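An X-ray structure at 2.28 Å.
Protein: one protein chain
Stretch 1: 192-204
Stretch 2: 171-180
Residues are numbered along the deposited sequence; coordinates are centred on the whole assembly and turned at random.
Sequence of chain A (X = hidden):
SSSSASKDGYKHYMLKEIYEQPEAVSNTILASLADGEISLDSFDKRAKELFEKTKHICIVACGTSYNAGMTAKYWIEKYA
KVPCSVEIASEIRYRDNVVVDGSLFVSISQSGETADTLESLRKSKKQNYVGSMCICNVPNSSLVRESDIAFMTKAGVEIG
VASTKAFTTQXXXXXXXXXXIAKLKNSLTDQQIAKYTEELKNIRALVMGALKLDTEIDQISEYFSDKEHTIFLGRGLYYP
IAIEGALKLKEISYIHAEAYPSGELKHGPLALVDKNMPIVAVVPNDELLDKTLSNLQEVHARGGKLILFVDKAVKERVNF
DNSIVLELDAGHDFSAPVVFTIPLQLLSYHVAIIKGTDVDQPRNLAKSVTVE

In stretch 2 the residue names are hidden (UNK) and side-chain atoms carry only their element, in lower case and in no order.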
ATOM      1  N   GLN A 192      30.245  -9.563   8.594  1.00 24.74           N
ATOM      2  CA  GLN A 192      29.002  -9.450   7.845  1.00 23.26           C
ATOM      3  C   GLN A 192      28.958  -8.170   6.979  1.00 21.94           C
ATOM      4  O   GLN A 192      28.594  -8.210   5.806  1.00 20.37           O
ATOM      5  CB  GLN A 192      27.822  -9.444   8.794  1.00 23.18           C
ATOM      6  CG  GLN A 192      27.611 -10.719   9.503  1.00 23.47           C
ATOM      7  CD  GLN A 192      26.582 -10.572  10.590  1.00 23.77           C
ATOM      8  OE1 GLN A 192      26.680  -9.692  11.455  1.00 26.63           O
ATOM      9  NE2 GLN A 192      25.582 -11.393  10.531  1.00 17.19           N
ATOM     10  N   ILE A 193      29.308  -7.032   7.566  1.00 21.29           N
ATOM     11  CA  ILE A 193      29.366  -5.802   6.825  1.00 20.81           C
ATOM     12  C   ILE A 193      30.192  -6.037   5.559  1.00 20.58           C
ATOM     13  O   ILE A 193      29.775  -5.714   4.456  1.00 20.20           O
ATOM     14  CB  ILE A 193      30.005  -4.697   7.666  1.00 21.36           C
ATOM     15  CG1 ILE A 193      29.138  -4.438   8.903  1.00 19.38           C
ATOM     16  CG2 ILE A 193      30.214  -3.396   6.837  1.00 20.29           C
ATOM     17  CD1 ILE A 193      27.956  -3.755   8.620  1.00 19.51           C
ATOM     18  N   ALA A 194      31.344  -6.669   5.718  1.00 21.10           N
ATOM     19  CA  ALA A 194      32.243  -6.912   4.592  1.00 20.31           C
ATOM     20  C   ALA A 194      31.618  -7.837   3.537  1.00 21.08           C
ATOM     21  O   ALA A 194      31.784  -7.624   2.360  1.00 21.38           O
ATOM     22  CB  ALA A 194      33.527  -7.473   5.082  1.00 20.40           C
ATOM     23  N   LYS A 195      30.881  -8.851   3.966  1.00 22.56           N
ATOM     24  CA  LYS A 195      30.257  -9.807   3.059  1.00 23.24           C
ATOM     25  C   LYS A 195      29.135  -9.132   2.249  1.00 22.58           C
ATOM     26  O   LYS A 195      29.005  -9.324   1.027  1.00 22.35           O
ATOM     27  CB  LYS A 195      29.719 -10.968   3.891  1.00 24.51           C
ATOM     28  CG  LYS A 195      28.721 -11.860   3.233  1.00 27.71           C
ATOM     29  CD  LYS A 195      28.446 -13.013   4.161  1.00 36.05           C
ATOM     30  CE  LYS A 195      26.967 -13.379   4.240  1.00 41.09           C
ATOM     31  NZ  LYS A 195      26.472 -13.815   2.885  1.00 46.33           N
ATOM     32  N   TYR A 196      28.333  -8.326   2.928  1.00 21.74           N
ATOM     33  CA  TYR A 196      27.269  -7.605   2.243  1.00 21.14           C
ATOM     34  C   TYR A 196      27.789  -6.441   1.380  1.00 20.62           C
ATOM     35  O   TYR A 196      27.223  -6.172   0.330  1.00 19.30           O
ATOM     36  CB  TYR A 196      26.232  -7.135   3.244  1.00 21.88           C
ATOM     37  CG  TYR A 196      25.670  -8.268   4.050  1.00 21.98           C
ATOM     38  CD1 TYR A 196      25.185  -9.410   3.421  1.00 25.49           C
ATOM     39  CD2 TYR A 196      25.645  -8.225   5.426  1.00 21.48           C
ATOM     40  CE1 TYR A 196      24.677 -10.448   4.135  1.00 25.07           C
ATOM     41  CE2 TYR A 196      25.149  -9.293   6.159  1.00 21.12           C
ATOM     42  CZ  TYR A 196      24.662 -10.385   5.497  1.00 23.36           C
ATOM     43  OH  TYR A 196      24.173 -11.468   6.170  1.00 26.49           O
ATOM     44  N   THR A 197      28.889  -5.807   1.787  1.00 20.39           N
ATOM     45  CA  THR A 197      29.521  -4.835   0.934  1.00 21.17           C
ATOM     46  C   THR A 197      29.974  -5.497  -0.384  1.00 21.57           C
ATOM     47  O   THR A 197      29.786  -4.912  -1.453  1.00 21.25           O
ATOM     48  CB  THR A 197      30.712  -4.152   1.609  1.00 21.40           C
ATOM     49  OG1 THR A 197      30.303  -3.582   2.848  1.00 23.66           O
ATOM     50  CG2 THR A 197      31.222  -3.007   0.764  1.00 21.26           C
ATOM     51  N   GLU A 198      30.550  -6.698  -0.314  1.00 22.30           N
ATOM     52  CA  GLU A 198      30.962  -7.421  -1.527  1.00 23.25           C
ATOM     53  C   GLU A 198      29.779  -7.769  -2.384  1.00 22.54           C
ATOM     54  O   GLU A 198      29.871  -7.753  -3.587  1.00 22.42           O
ATOM     55  CB  GLU A 198      31.783  -8.705  -1.237  1.00 24.32           C
ATOM     56  CG  GLU A 198      33.205  -8.401  -0.685  1.00 30.98           C
ATOM     57  CD  GLU A 198      34.137  -7.528  -1.650  1.00 39.13           C
ATOM     58  OE1 GLU A 198      34.511  -8.039  -2.752  1.00 46.09           O
ATOM     59  OE2 GLU A 198      34.524  -6.361  -1.297  1.00 37.39           O
ATOM     60  N   GLU A 199      28.656  -8.098  -1.766  1.00 22.24           N
ATOM     61  CA  GLU A 199      27.476  -8.359  -2.525  1.00 22.01           C
ATOM     62  C   GLU A 199      27.007  -7.108  -3.309  1.00 20.73           C
ATOM     63  O   GLU A 199      26.549  -7.228  -4.433  1.00 19.78           O
ATOM     64  CB  GLU A 199      26.378  -8.893  -1.590  1.00 22.62           C
ATOM     65  CG  GLU A 199      25.008  -8.925  -2.211  1.00 24.43           C
ATOM     66  CD  GLU A 199      23.919  -9.616  -1.327  1.00 29.81           C
ATOM     67  OE1 GLU A 199      24.169  -9.995  -0.135  1.00 25.79           O
ATOM     68  OE2 GLU A 199      22.793  -9.743  -1.866  1.00 31.64           O
ATOM     69  N   LEU A 200      27.097  -5.925  -2.712  1.00 20.46           N
ATOM     70  CA  LEU A 200      26.742  -4.695  -3.416  1.00 20.04           C
ATOM     71  C   LEU A 200      27.702  -4.513  -4.587  1.00 20.05           C
ATOM     72  O   LEU A 200      27.275  -4.195  -5.679  1.00 19.74           O
ATOM     73  CB  LEU A 200      26.783  -3.463  -2.502  1.00 19.16           C
ATOM     74  CG  LEU A 200      25.753  -3.391  -1.369  1.00 21.03           C
ATOM     75  CD1 LEU A 200      25.768  -2.016  -0.601  1.00 17.55           C
ATOM     76  CD2 LEU A 200      24.301  -3.742  -1.823  1.00 16.85           C
ATOM     77  N   LYS A 201      28.992  -4.741  -4.383  1.00 20.82           N
ATOM     78  CA  LYS A 201      29.934  -4.613  -5.518  1.00 21.29           C
ATOM     79  C   LYS A 201      29.660  -5.569  -6.703  1.00 22.06           C
ATOM     80  O   LYS A 201      29.986  -5.265  -7.857  1.00 22.46           O
ATOM     81  CB  LYS A 201      31.339  -4.779  -5.058  1.00 20.96           C
ATOM     82  CG  LYS A 201      31.792  -3.682  -4.170  1.00 20.85           C
ATOM     83  CD  LYS A 201      33.218  -3.937  -3.828  1.00 23.14           C
ATOM     84  CE  LYS A 201      33.746  -2.996  -2.802  1.00 25.23           C
ATOM     85  NZ  LYS A 201      34.895  -3.667  -2.108  1.00 24.75           N
ATOM     86  N   ASN A 202      29.018  -6.694  -6.416  1.00 22.41           N
ATOM     87  CA  ASN A 202      28.805  -7.704  -7.416  1.00 22.84           C
ATOM     88  C   ASN A 202      27.585  -7.381  -8.231  1.00 21.66           C
ATOM     89  O   ASN A 202      27.318  -8.077  -9.204  1.00 23.22           O
ATOM     90  CB  ASN A 202      28.634  -9.091  -6.786  1.00 23.70           C
ATOM     91  CG  ASN A 202      29.920  -9.596  -6.078  1.00 28.75           C
ATOM     92  OD1 ASN A 202      31.049  -9.130  -6.336  1.00 31.21           O
ATOM     93  ND2 ASN A 202      29.730 -10.549  -5.175  1.00 33.09           N
ATOM     94  N   ILE A 203      26.831  -6.359  -7.846  1.00 18.61           N
ATOM     95  CA  ILE A 203      25.643  -6.023  -8.589  1.00 17.39           C
ATOM     96  C   ILE A 203      25.892  -5.684 -10.061  1.00 17.61           C
ATOM     97  O   ILE A 203      25.074  -5.984 -10.933  1.00 19.02           O
ATOM     98  CB  ILE A 203      24.813  -4.842  -7.931  1.00 16.27           C
ATOM     99  CG1 ILE A 203      24.219  -5.296  -6.590  1.00 16.69           C
ATOM    100  CG2 ILE A 203      23.665  -4.471  -8.841  1.00 13.24           C
ATOM    101  CD1 ILE A 203      23.417  -4.232  -5.796  1.00 10.92           C
ATOM    102  N   ARG A 204      26.988  -5.013 -10.341  1.00 17.63           N
ATOM    103  CA  ARG A 204      27.283  -4.596 -11.708  1.00 17.47           C
ATOM    104  C   ARG A 204      27.270  -5.759 -12.705  1.00 17.43           C
ATOM    105  O   ARG A 204      26.593  -5.708 -13.722  1.00 17.25           O
ATOM    106  CB  ARG A 204      28.629  -3.907 -11.751  1.00 17.70           C
ATOM    107  CG  ARG A 204      29.011  -3.541 -13.141  1.00 21.06           C
ATOM    108  CD  ARG A 204      30.147  -2.535 -13.221  1.00 23.06           C
ATOM    109  NE  ARG A 204      30.255  -2.031 -14.599  1.00 26.37           N
ATOM    110  CZ  ARG A 204      30.799  -0.870 -14.953  1.00 27.93           C
ATOM    111  NH1 ARG A 204      31.296  -0.050 -14.041  1.00 27.89           N
ATOM    112  NH2 ARG A 204      30.850  -0.542 -16.231  1.00 29.97           N
ATOM    113  N   UNK A 171      17.845   2.449  -4.796  1.00 10.91           N
ATOM    114  CA  UNK A 171      17.996   1.190  -4.074  1.00 11.71           C
ATOM    115  C   UNK A 171      19.423   0.993  -3.576  1.00 11.58           C
ATOM    116  O   UNK A 171      19.657   0.702  -2.434  1.00 11.54           O
ATOM    117  c   UNK A 171      15.708  -0.817  -6.371  1.00 15.74           C
ATOM    118  c   UNK A 171      16.222  -0.648  -4.969  1.00 14.68           C
ATOM    119  c   UNK A 171      17.626   0.030  -4.972  1.00 13.22           C
ATOM    120  c   UNK A 171      15.183  -0.026  -4.091  1.00 12.92           C
ATOM    121  N   UNK A 172      20.402   1.164  -4.432  1.00 11.67           N
ATOM    122  CA  UNK A 172      21.753   0.957  -4.000  1.00 11.92           C
ATOM    123  C   UNK A 172      22.125   1.930  -2.865  1.00 12.37           C
ATOM    124  O   UNK A 172      22.699   1.512  -1.862  1.00 12.55           O
ATOM    125  c   UNK A 172      22.737   1.044  -5.185  1.00 13.12           C
ATOM    126  c   UNK A 172      22.636  -0.184  -6.043  1.00 10.43           C
ATOM    127  c   UNK A 172      24.163   1.175  -4.719  1.00 14.49           C
ATOM    128  N   UNK A 173      21.776   3.214  -2.993  1.00 11.57           N
ATOM    129  CA  UNK A 173      22.074   4.159  -1.921  1.00 10.41           C
ATOM    130  C   UNK A 173      21.449   3.685  -0.610  1.00 11.00           C
ATOM    131  O   UNK A 173      22.059   3.806   0.459  1.00 10.82           O
ATOM    132  c   UNK A 173      21.594   5.547  -2.288  1.00  9.52           C
ATOM    133  N   UNK A 174      20.215   3.186  -0.667  1.00 11.80           N
ATOM    134  CA  UNK A 174      19.519   2.764   0.550  1.00 11.10           C
ATOM    135  C   UNK A 174      20.182   1.546   1.161  1.00 11.71           C
ATOM    136  O   UNK A 174      20.194   1.438   2.372  1.00 12.18           O
ATOM    137  c   UNK A 174      16.776   4.329   1.502  1.00 11.77           C
ATOM    138  c   UNK A 174      17.146   3.764   0.159  1.00 11.86           C
ATOM    139  c   UNK A 174      15.866   3.526  -0.688  1.00 11.01           C
ATOM    140  c   UNK A 174      18.035   2.505   0.283  1.00 11.48           C
ATOM    141  N   UNK A 175      20.722   0.639   0.334  1.00 11.39           N
ATOM    142  CA  UNK A 175      21.497  -0.513   0.815  1.00 12.72           C
ATOM    143  C   UNK A 175      22.756  -0.086   1.528  1.00 12.61           C
ATOM    144  O   UNK A 175      23.113  -0.674   2.542  1.00 13.54           O
ATOM    145  c   UNK A 175      21.922  -1.444  -0.330  1.00 11.26           C
ATOM    146  N   UNK A 176      23.438   0.909   0.979  1.00 12.43           N
ATOM    147  CA  UNK A 176      24.652   1.419   1.588  1.00 12.96           C
ATOM    148  C   UNK A 176      24.339   2.080   2.941  1.00 13.91           C
ATOM    149  O   UNK A 176      24.979   1.789   3.922  1.00 14.21           O
ATOM    150  c   UNK A 176      26.308   2.634  -1.653  1.00 14.60           C
ATOM    151  c   UNK A 176      25.354   2.434   0.656  1.00 13.36           C
ATOM    152  c   UNK A 176      26.010   1.694  -0.497  1.00 13.87           C
ATOM    153  c   UNK A 176      26.380   3.309   1.413  1.00 10.60           C
ATOM    154  N   UNK A 177      23.355   2.962   2.967  1.00 14.44           N
ATOM    155  CA  UNK A 177      22.795   3.511   4.197  1.00 15.40           C
ATOM    156  C   UNK A 177      22.432   2.419   5.231  1.00 15.57           C
ATOM    157  O   UNK A 177      22.753   2.541   6.407  1.00 15.28           O
ATOM    158  c   UNK A 177      20.766   4.808   5.035  1.00 18.15           C
ATOM    159  c   UNK A 177      21.555   4.368   3.848  1.00 15.72           C
ATOM    160  c   UNK A 177      21.296   5.704   5.913  1.00 21.40           C
ATOM    161  c   UNK A 177      19.331   5.664   7.238  1.00 24.05           C
ATOM    162  c   UNK A 177      20.584   6.127   7.021  1.00 24.29           C
ATOM    163  c   UNK A 177      18.776   4.753   6.362  1.00 23.37           C
ATOM    164  c   UNK A 177      19.496   4.335   5.256  1.00 20.69           C
ATOM    165  N   UNK A 178      21.784   1.347   4.800  1.00 15.60           N
ATOM    166  CA  UNK A 178      21.496   0.255   5.723  1.00 15.66           C
ATOM    167  C   UNK A 178      22.762  -0.221   6.377  1.00 15.99           C
ATOM    168  O   UNK A 178      22.772  -0.388   7.589  1.00 17.12           O
ATOM    169  o   UNK A 178      19.533  -0.517   4.610  1.00 16.46           O
ATOM    170  c   UNK A 178      20.823  -0.924   5.034  1.00 15.33           C
ATOM    171  c   UNK A 178      20.641  -2.075   5.947  1.00 14.83           C
ATOM    172  N   UNK A 179      23.836  -0.427   5.604  1.00 15.42           N
ATOM    173  CA  UNK A 179      25.067  -0.978   6.197  1.00 15.59           C
ATOM    174  C   UNK A 179      25.804   0.052   7.079  1.00 16.29           C
ATOM    175  O   UNK A 179      26.342  -0.285   8.142  1.00 18.57           O
ATOM    176  c   UNK A 179      25.365  -2.682   4.278  1.00 14.53           C
ATOM    177  c   UNK A 179      25.981  -1.565   5.135  1.00 15.02           C
ATOM    178  c   UNK A 179      25.061  -3.908   5.070  1.00 13.94           C
ATOM    179  c   UNK A 179      26.292  -3.097   3.101  1.00 13.68           C
ATOM    180  N   UNK A 180      25.809   1.302   6.690  1.00 15.56           N
ATOM    181  CA  UNK A 180      26.335   2.338   7.553  1.00 16.39           C
ATOM    182  C   UNK A 180      25.658   2.404   8.913  1.00 17.66           C
ATOM    183  O   UNK A 180      26.298   2.473   9.920  1.00 17.37           O
ATOM    184  c   UNK A 180      27.176   3.828   5.638  1.00 13.84           C
ATOM    185  c   UNK A 180      26.442   4.864   7.947  1.00 16.07           C
ATOM    186  c   UNK A 180      26.197   3.720   6.892  1.00 17.33           C
TER

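Position 171 carries four side-chain carbons, forked at the second, and none reaches stretch 1. A fork one carbon beyond CB identifies Leu171, an apolar side chain suited to burial among other parts of the protein.

Position 172 has one carbon bearing two more. Its CA-to-CB bond runs sideways, and one terminal carbon touches Ile203. Branching at CB with three carbons in all means Val172, whose compact apolar side chain suits a buried place beside an isoleucine: Val172 CG2 lies 4.1 Å from Ile203 CD1.

Position 173 has a single carbon, pointing away from stretch 1: Ala173, apolar and small, needing no polar partner in its buried site. Position 174 again shows four carbons forked at the second, out of reach of the partner helix. This is Leu174, likewise apolar and buried.

At position 175 the lone side-chain carbon, CB, points toward stretch 1 and sits 3.6 Å from Leu200 CD2. One carbon defines Ala175; its small size leaves room for the leucine methyl to pack close to the helix.

Position 176 has four carbons forked at the first, one arm two carbons long, the signature of Ile176. Its CA-to-CB bond leaves sideways, but the branch at CB sets CG1 3.7 Å from Leu200 CD1.

Position 177 shows one carbon and then a six-carbon ring without oxygen: Phe177. Out of reach of stretch 1, the ring is buried, as suits a large apolar group.

Position 178 has one carbon carrying an oxygen and a carbon, so it is threonine. The hydroxyl of Thr178 is satisfied within its own helix, OG1 donating to Leu174 O at 3.0 Å, which makes a polar group tolerable in a buried site.

Position 179 bears four carbons forked at the second and points toward stretch 1, touching Tyr196, Thr197 and Leu200. Leu179 suits this place because its fork fills space between the helices: both methyls lie near Tyr196 CB, CD2 at 3.9 Å and CD1 at 4.0 Å, and CD1 also lies 3.9 Å from Leu200 CD1 and 4.0 Å from Thr197 OG1. Its backbone O is 3.9 Å from Ile193 CD1.

Position 180 has one carbon carrying two others, pointing away: Val180, its apolar side chain fit for burial elsewhere.

The contact joins two nearly antiparallel helices, at 171°. No hydrogen bond crosses; apolar packing dominates the 356 Å² buried. Leu179 and Leu200 contribute most, and Ala175 and Ile176 receive Leu200. Thr197 also fits, since its OG1 donates to Ile193 O at 2.7 Å and needs no partner across the interface.

Stretch 2, residues 171-180: LVALAIFTLV
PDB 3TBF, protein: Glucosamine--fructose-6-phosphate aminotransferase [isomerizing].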